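Side-chain contacts in 16S rRNA methyltransferase (Streptomyces sp. DSM 40477, PDB 3MQ2), which methylates the N1 position of adenine 1408 in 16S rRNA, using S-adenosyl-L-methionine, and thereby confers resistance to aminoglycosides such as kanamycin, neomycin and apramycin: residues Thr89-Pro94 against Trp108-Arg113; Gly114-Ser119 against Gly153-Pro158. All coordinates share one frame; numbering follows the deposited sequence.

Contact 1: residues Thr89-Pro94 against Trp108-Arg113; sequences TAERLP and WGSLLR. With SAH (S-adenosyl-L-homocysteine), chain C.
Glu91 and Ser110 meet around the exocyclic amine of bound S-adenosyl-L-homocysteine, a worked example of how a Rossmann-like methyltransferase reads adenine with a loop and the first turn of a helix. Ser110 OG donates to the syn lone pair of Glu91 OE2 at 2.6 Å and accepts from SAH N6 at 2.8 Å. Glu91 OE1 takes a second bond from SAH N6, also 2.8 Å, so one carboxylate grips both the amine and the hydroxyl that holds it. The bend at chi2 (87°) turns this carboxylate back toward the serine. Beside it, the backbone Ala90 N donates nearly straight to SAH N1 (2.6 Å, 163°), adding a backbone bond at the ring nitrogen next to the amine.

The buried side is apolar: Ala90 CB touches Leu111 CD1 at 3.7 Å, while Leu111 CB packs against the base at SAH N7, 3.4 Å away. The glutamate, by contrast, is exposed, and Arg113 NH2 stays 5.0 Å from Glu91 OE2, close enough perhaps to favour its negative charge without a salt bridge.

Met122 of helix 121-128 packs against Ala90, Glu91 and Leu111, and Val34 of strand 29-34 against Ala90 and Leu111, wedging the contact between sheet and helix.

Contact 2: residues Gly114-Ser119 against Gly153-Pro158; sequences GVLGSS and GEHPEP
Leu116 and Ser118 receive the imidazole of His155 where helix 109-116 of the Rossmann-like methyltransferase fold gives way to a turn, and the pairing illustrates how a single ring can fasten a long loop to a helix end. Gly117, the first residue beyond the helix to leave helical angles, has positive phi and carries the chain round to Ser118. The loop side, 153-158, runs between strand 134-141 and helix 160-173. His155 CG stands anti to its own carbonyl carbon, beside the backbone N (chi1 -75°), which sends the ring toward Leu116 and Ser118.

The apolar interaction is a CH-pi contact. Leu116 CD1 lies over one face of the His155 ring, 4.2 Å from its centroid and 22° off the normal, displaced toward the rim where ND1 and CG lie. The leucine and histidine side chains run past each other in opposite directions. Ser118 makes a plain van der Waals contact: its CB stands at the ring edge, near the ring plane, 4.0 Å from His155 CE1. Face and edge of one imidazole are thus engaged by residues two apart in sequence. The ring of Trp166 also meets that of His155, their planes inclined by about 30°.

Polar bonding of the histidine is directed outside these two segments, and both ring nitrogens are satisfied. His155 ND1 is hydrogen-bonded to the backbone carbonyl oxygen of Val152, which would fix the rotation of the ring. His155 NE2 pairs with Arg170 NH1, and this same guanidinium nitrogen is hydrogen-bonded to Leu116 O, bridging the histidine to the helix end.

In the fold
Helix 109-116 joins the two contacts: its first turn belongs to contact 1 and its last to contact 2, with segments 108-113 and 114-119 directly consecutive in sequence. The centres of the two contacts are about 14 Å apart, and one element thus serves the cofactor pocket at one end and structural packing at the other. The centre of contact 1 lies about 10 Å from the centre of the chain, and this contact touches the ligand itself, which Asp58, Gly35 and Leu105 also bind by hydrogen bonds. Contact 2 is more peripheral, its centre about 17 Å from that of the chain, and the side chain of Leu116 remains about 12 Å from the ligand, too far to take part in binding it directly.

Contact 1: residues Thr89-Pro94 against Trp108-Arg113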
loop_
_atom_site.group_PDB
_atom_site.type_symbol
_atom_site.label_atom_id
_atom_site.label_comp_id
_atom_site.label_asym_id
_atom_site.label_seq_id
_atom_site.Cartn_x
_atom_site.Cartn_y
_atom_site.Cartn_z
ATOM N N THR A 89 0.584 8.849 -8.119
ATOM C CA THR A 89 0.024 7.592 -8.605
ATOM C C THR A 89 1.066 6.489 -8.579
ATOM O O THR A 89 2.269 6.747 -8.563
ATOM C CB THR A 89 -0.444 7.721 -10.058
ATOM O OG1 THR A 89 0.693 7.914 -10.906
ATOM C CG2 THR A 89 -1.391 8.909 -10.199
ATOM N N ALA A 90 0.599 5.246 -8.629
ATOM C CA ALA A 90 1.515 4.122 -8.715
ATOM C C ALA A 90 2.267 4.090 -10.047
ATOM O O ALA A 90 3.363 3.523 -10.131
ATOM C CB ALA A 90 0.778 2.802 -8.472
ATOM N N GLU A 91 1.690 4.698 -11.083
ATOM C CA GLU A 91 2.358 4.793 -12.378
ATOM C C GLU A 91 3.530 5.767 -12.342
ATOM O O GLU A 91 4.506 5.610 -13.079
ATOM C CB GLU A 91 1.367 5.251 -13.455
ATOM C CG GLU A 91 0.360 4.186 -13.885
ATOM C CD GLU A 91 -0.889 4.146 -13.037
ATOM O OE1 GLU A 91 -0.938 4.810 -11.977
ATOM O OE2 GLU A 91 -1.833 3.433 -13.442
ATOM N N ARG A 92 3.415 6.794 -11.505
ATOM C CA ARG A 92 4.444 7.825 -11.401
ATOM C C ARG A 92 4.827 8.054 -9.952
ATOM O O ARG A 92 4.529 9.088 -9.365
ATOM C CB ARG A 92 3.965 9.137 -12.013
ATOM C CG ARG A 92 3.813 9.103 -13.520
ATOM C CD ARG A 92 3.436 10.487 -14.008
ATOM N NE ARG A 92 3.421 10.575 -15.459
ATOM C CZ ARG A 92 3.271 11.717 -16.115
ATOM N NH1 ARG A 92 3.107 12.845 -15.437
ATOM N NH2 ARG A 92 3.266 11.724 -17.436
ATOM N N LEU A 93 5.495 7.065 -9.377
ATOM C CA LEU A 93 5.843 7.122 -7.968
ATOM C C LEU A 93 6.817 8.261 -7.678
ATOM O O LEU A 93 7.603 8.657 -8.535
ATOM C CB LEU A 93 6.448 5.782 -7.538
ATOM C CG LEU A 93 5.414 4.659 -7.502
ATOM C CD1 LEU A 93 6.095 3.303 -7.469
ATOM C CD2 LEU A 93 4.496 4.823 -6.305
ATOM N N PRO A 94 6.784 8.773 -6.445
ATOM C CA PRO A 94 7.766 9.769 -6.010
ATOM C C PRO A 94 9.166 9.161 -6.042
ATOM O O PRO A 94 9.312 7.934 -6.068
ATOM C CB PRO A 94 7.353 10.061 -4.556
ATOM C CG PRO A 94 5.973 9.521 -4.414
ATOM C CD PRO A 94 5.882 8.371 -5.356
ATOM N N TRP A 108 -7.941 -1.056 -6.215
ATOM C CA TRP A 108 -8.834 -1.168 -7.360
ATOM C C TRP A 108 -8.287 -0.295 -8.482
ATOM O O TRP A 108 -7.267 0.379 -8.304
ATOM C CB TRP A 108 -10.291 -0.812 -7.001
ATOM C CG TRP A 108 -10.550 0.584 -6.475
ATOM C CD1 TRP A 108 -10.520 0.994 -5.169
ATOM C CD2 TRP A 108 -10.921 1.732 -7.248
ATOM N NE1 TRP A 108 -10.842 2.338 -5.089
ATOM C CE2 TRP A 108 -11.084 2.809 -6.352
ATOM C CE3 TRP A 108 -11.136 1.952 -8.614
ATOM C CZ2 TRP A 108 -11.447 4.092 -6.778
ATOM C CZ3 TRP A 108 -11.490 3.233 -9.039
ATOM C CH2 TRP A 108 -11.648 4.281 -8.119
ATOM N N GLY A 109 -8.941 -0.324 -9.637
ATOM C CA GLY A 109 -8.481 0.477 -10.759
ATOM C C GLY A 109 -7.152 -0.022 -11.287
ATOM O O GLY A 109 -6.868 -1.216 -11.244
ATOM N N SER A 110 -6.324 0.895 -11.772
ATOM C CA SER A 110 -5.097 0.498 -12.451
ATOM C C SER A 110 -4.092 -0.124 -11.489
ATOM O O SER A 110 -3.269 -0.934 -11.900
ATOM C CB SER A 110 -4.468 1.696 -13.177
ATOM O OG SER A 110 -4.014 2.673 -12.254
ATOM N N LEU A 111 -4.170 0.243 -10.213
ATOM C CA LEU A 111 -3.286 -0.351 -9.210
ATOM C C LEU A 111 -3.607 -1.839 -9.038
ATOM O O LEU A 111 -2.712 -2.662 -8.856
ATOM C CB LEU A 111 -3.400 0.386 -7.874
ATOM C CG LEU A 111 -2.508 -0.109 -6.726
ATOM C CD1 LEU A 111 -1.059 -0.167 -7.156
ATOM C CD2 LEU A 111 -2.672 0.787 -5.498
ATOM N N LEU A 112 -4.889 -2.179 -9.103
ATOM C CA LEU A 112 -5.274 -3.584 -8.986
ATOM C C LEU A 112 -4.815 -4.321 -10.238
ATOM O O LEU A 112 -4.232 -5.397 -10.161
ATOM C CB LEU A 112 -6.794 -3.714 -8.790
ATOM C CG LEU A 112 -7.382 -5.128 -8.931
ATOM C CD1 LEU A 112 -6.687 -6.100 -7.988
ATOM C CD2 LEU A 112 -8.883 -5.096 -8.678
ATOM N N ARG A 113 -5.069 -3.737 -11.403
ATOM C CA ARG A 113 -4.621 -4.370 -12.630
ATOM C C ARG A 113 -3.117 -4.623 -12.537
ATOM O O ARG A 113 -2.620 -5.690 -12.919
ATOM C CB ARG A 113 -4.965 -3.492 -13.835
ATOM C CG ARG A 113 -4.706 -4.162 -15.170
ATOM C CD ARG A 113 -5.229 -3.323 -16.331
ATOM N NE ARG A 113 -4.386 -2.159 -16.604
ATOM C CZ ARG A 113 -4.698 -0.913 -16.262
ATOM N NH1 ARG A 113 -5.838 -0.660 -15.631
ATOM N NH2 ARG A 113 -3.871 0.083 -16.553
HETATM N N SAH C . -5.639 1.141 0.932
HETATM C CA SAH C . -6.718 2.031 1.323
HETATM C CB SAH C . -7.529 2.482 0.109
HETATM C CG SAH C . -7.873 1.363 -0.868
HETATM S SD SAH C . -9.131 1.887 -2.060
HETATM C C SAH C . -7.613 1.321 2.320
HETATM O O SAH C . -8.535 1.915 2.880
HETATM O OXT SAH C . -7.420 0.132 2.573
HETATM C "C5'" SAH C . -7.837 1.863 -3.327
HETATM C "C4'" SAH C . -7.094 3.192 -3.405
HETATM O "O4'" SAH C . -6.088 3.097 -4.391
HETATM C "C3'" SAH C . -7.991 4.360 -3.821
HETATM O "O3'" SAH C . -7.831 5.413 -2.902
HETATM C "C2'" SAH C . -7.477 4.831 -5.163
HETATM O "O2'" SAH C . -7.485 6.245 -5.249
HETATM C "C1'" SAH C . -6.062 4.288 -5.155
HETATM N N9 SAH C . -5.518 3.991 -6.485
HETATM C C8 SAH C . -6.063 3.244 -7.497
HETATM N N7 SAH C . -5.180 3.236 -8.535
HETATM C C5 SAH C . -4.092 3.965 -8.173
HETATM C C6 SAH C . -2.909 4.287 -8.822
HETATM N N6 SAH C . -2.667 3.851 -10.056
HETATM N N1 SAH C . -1.978 5.060 -8.166
HETATM C C2 SAH C . -2.209 5.515 -6.885
HETATM N N3 SAH C . -3.386 5.205 -6.242
HETATM C C4 SAH C . -4.296 4.435 -6.886
#

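Contact 2: residues Gly114-Ser119 against Gly153-Pro158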
loop_
_atom_site.group_PDB
_atom_site.type_symbol
_atom_site.label_atom_id
_atom_site.label_comp_id
_atom_site.label_asym_id
_atom_site.label_seq_id
_atom_site.Cartn_x
_atom_site.Cartn_y
_atom_site.Cartn_z
ATOM N N GLY A 114 -2.402 -3.647 -11.988
ATOM C CA GLY A 114 -0.959 -3.737 -11.845
ATOM C C GLY A 114 -0.501 -4.885 -10.960
ATOM O O GLY A 114 0.442 -5.610 -11.305
ATOM N N VAL A 115 -1.155 -5.062 -9.813
ATOM C CA VAL A 115 -0.730 -6.112 -8.889
ATOM C C VAL A 115 -1.178 -7.513 -9.288
ATOM O O VAL A 115 -0.802 -8.486 -8.635
ATOM C CB VAL A 115 -1.072 -5.812 -7.412
ATOM C CG1 VAL A 115 -0.372 -4.533 -6.973
ATOM C CG2 VAL A 115 -2.581 -5.739 -7.189
ATOM N N LEU A 116 -1.950 -7.623 -10.369
ATOM C CA LEU A 116 -2.234 -8.935 -10.957
ATOM C C LEU A 116 -1.111 -9.356 -11.903
ATOM O O LEU A 116 -0.985 -10.530 -12.257
ATOM C CB LEU A 116 -3.585 -8.949 -11.676
ATOM C CG LEU A 116 -4.772 -8.753 -10.726
ATOM C CD1 LEU A 116 -6.098 -8.731 -11.475
ATOM C CD2 LEU A 116 -4.777 -9.816 -9.644
ATOM N N GLY A 117 -0.305 -8.385 -12.310
ATOM C CA GLY A 117 0.931 -8.663 -13.020
ATOM C C GLY A 117 0.829 -9.241 -14.419
ATOM O O GLY A 117 1.756 -9.922 -14.864
ATOM N N SER A 118 -0.270 -8.972 -15.122
ATOM C CA SER A 118 -0.379 -9.413 -16.513
ATOM C C SER A 118 0.698 -8.705 -17.324
ATOM O O SER A 118 1.269 -9.267 -18.261
ATOM C CB SER A 118 -1.774 -9.140 -17.078
ATOM O OG SER A 118 -2.152 -7.787 -16.896
ATOM N N SER A 119 0.966 -7.461 -16.943
ATOM C CA SER A 119 2.144 -6.736 -17.390
ATOM C C SER A 119 2.976 -6.459 -16.145
ATOM O O SER A 119 2.422 -6.207 -15.073
ATOM C CB SER A 119 1.737 -5.423 -18.057
ATOM O OG SER A 119 2.858 -4.583 -18.257
ATOM N N GLY A 153 -10.380 -7.934 -15.785
ATOM C CA GLY A 153 -10.547 -8.611 -17.059
ATOM C C GLY A 153 -11.074 -10.020 -16.898
ATOM O O GLY A 153 -12.070 -10.239 -16.208
ATOM N N GLU A 154 -10.411 -10.982 -17.539
ATOM C CA GLU A 154 -10.832 -12.380 -17.454
ATOM C C GLU A 154 -10.074 -13.169 -16.387
ATOM O O GLU A 154 -10.158 -14.397 -16.343
ATOM C CB GLU A 154 -10.683 -13.079 -18.809
ATOM C CG GLU A 154 -11.622 -12.571 -19.890
ATOM C CD GLU A 154 -11.546 -13.403 -21.158
ATOM O OE1 GLU A 154 -12.300 -13.113 -22.111
ATOM O OE2 GLU A 154 -10.732 -14.349 -21.199
ATOM N N HIS A 155 -9.334 -12.473 -15.527
ATOM C CA HIS A 155 -8.630 -13.149 -14.443
ATOM C C HIS A 155 -9.645 -13.815 -13.524
ATOM O O HIS A 155 -10.590 -13.170 -13.073
ATOM C CB HIS A 155 -7.810 -12.160 -13.617
ATOM C CG HIS A 155 -6.552 -11.700 -14.279
ATOM N ND1 HIS A 155 -6.477 -10.520 -14.989
ATOM C CD2 HIS A 155 -5.313 -12.242 -14.316
ATOM C CE1 HIS A 155 -5.248 -10.364 -15.448
ATOM N NE2 HIS A 155 -4.520 -11.394 -15.052
ATOM N N PRO A 156 -9.465 -15.114 -13.250
ATOM C CA PRO A 156 -10.334 -15.776 -12.272
ATOM C C PRO A 156 -10.016 -15.259 -10.874
ATOM O O PRO A 156 -8.926 -14.732 -10.677
ATOM C CB PRO A 156 -9.935 -17.249 -12.396
ATOM C CG PRO A 156 -8.514 -17.206 -12.857
ATOM C CD PRO A 156 -8.425 -16.016 -13.777
ATOM N N GLU A 157 -10.942 -15.391 -9.927
ATOM C CA GLU A 157 -10.659 -14.974 -8.556
ATOM C C GLU A 157 -9.512 -15.813 -8.001
ATOM O O GLU A 157 -9.568 -17.040 -8.038
ATOM C CB GLU A 157 -11.887 -15.131 -7.657
ATOM C CG GLU A 157 -11.615 -14.702 -6.204
ATOM C CD GLU A 157 -12.815 -14.848 -5.290
ATOM O OE1 GLU A 157 -13.946 -14.514 -5.720
ATOM O OE2 GLU A 157 -12.625 -15.297 -4.134
ATOM N N PRO A 158 -8.462 -15.156 -7.489
ATOM C CA PRO A 158 -7.323 -15.940 -6.997
ATOM C C PRO A 158 -7.584 -16.606 -5.654
ATOM O O PRO A 158 -8.319 -16.100 -4.811
ATOM C CB PRO A 158 -6.217 -14.894 -6.847
ATOM C CG PRO A 158 -6.956 -13.616 -6.592
ATOM C CD PRO A 158 -8.210 -13.708 -7.427
#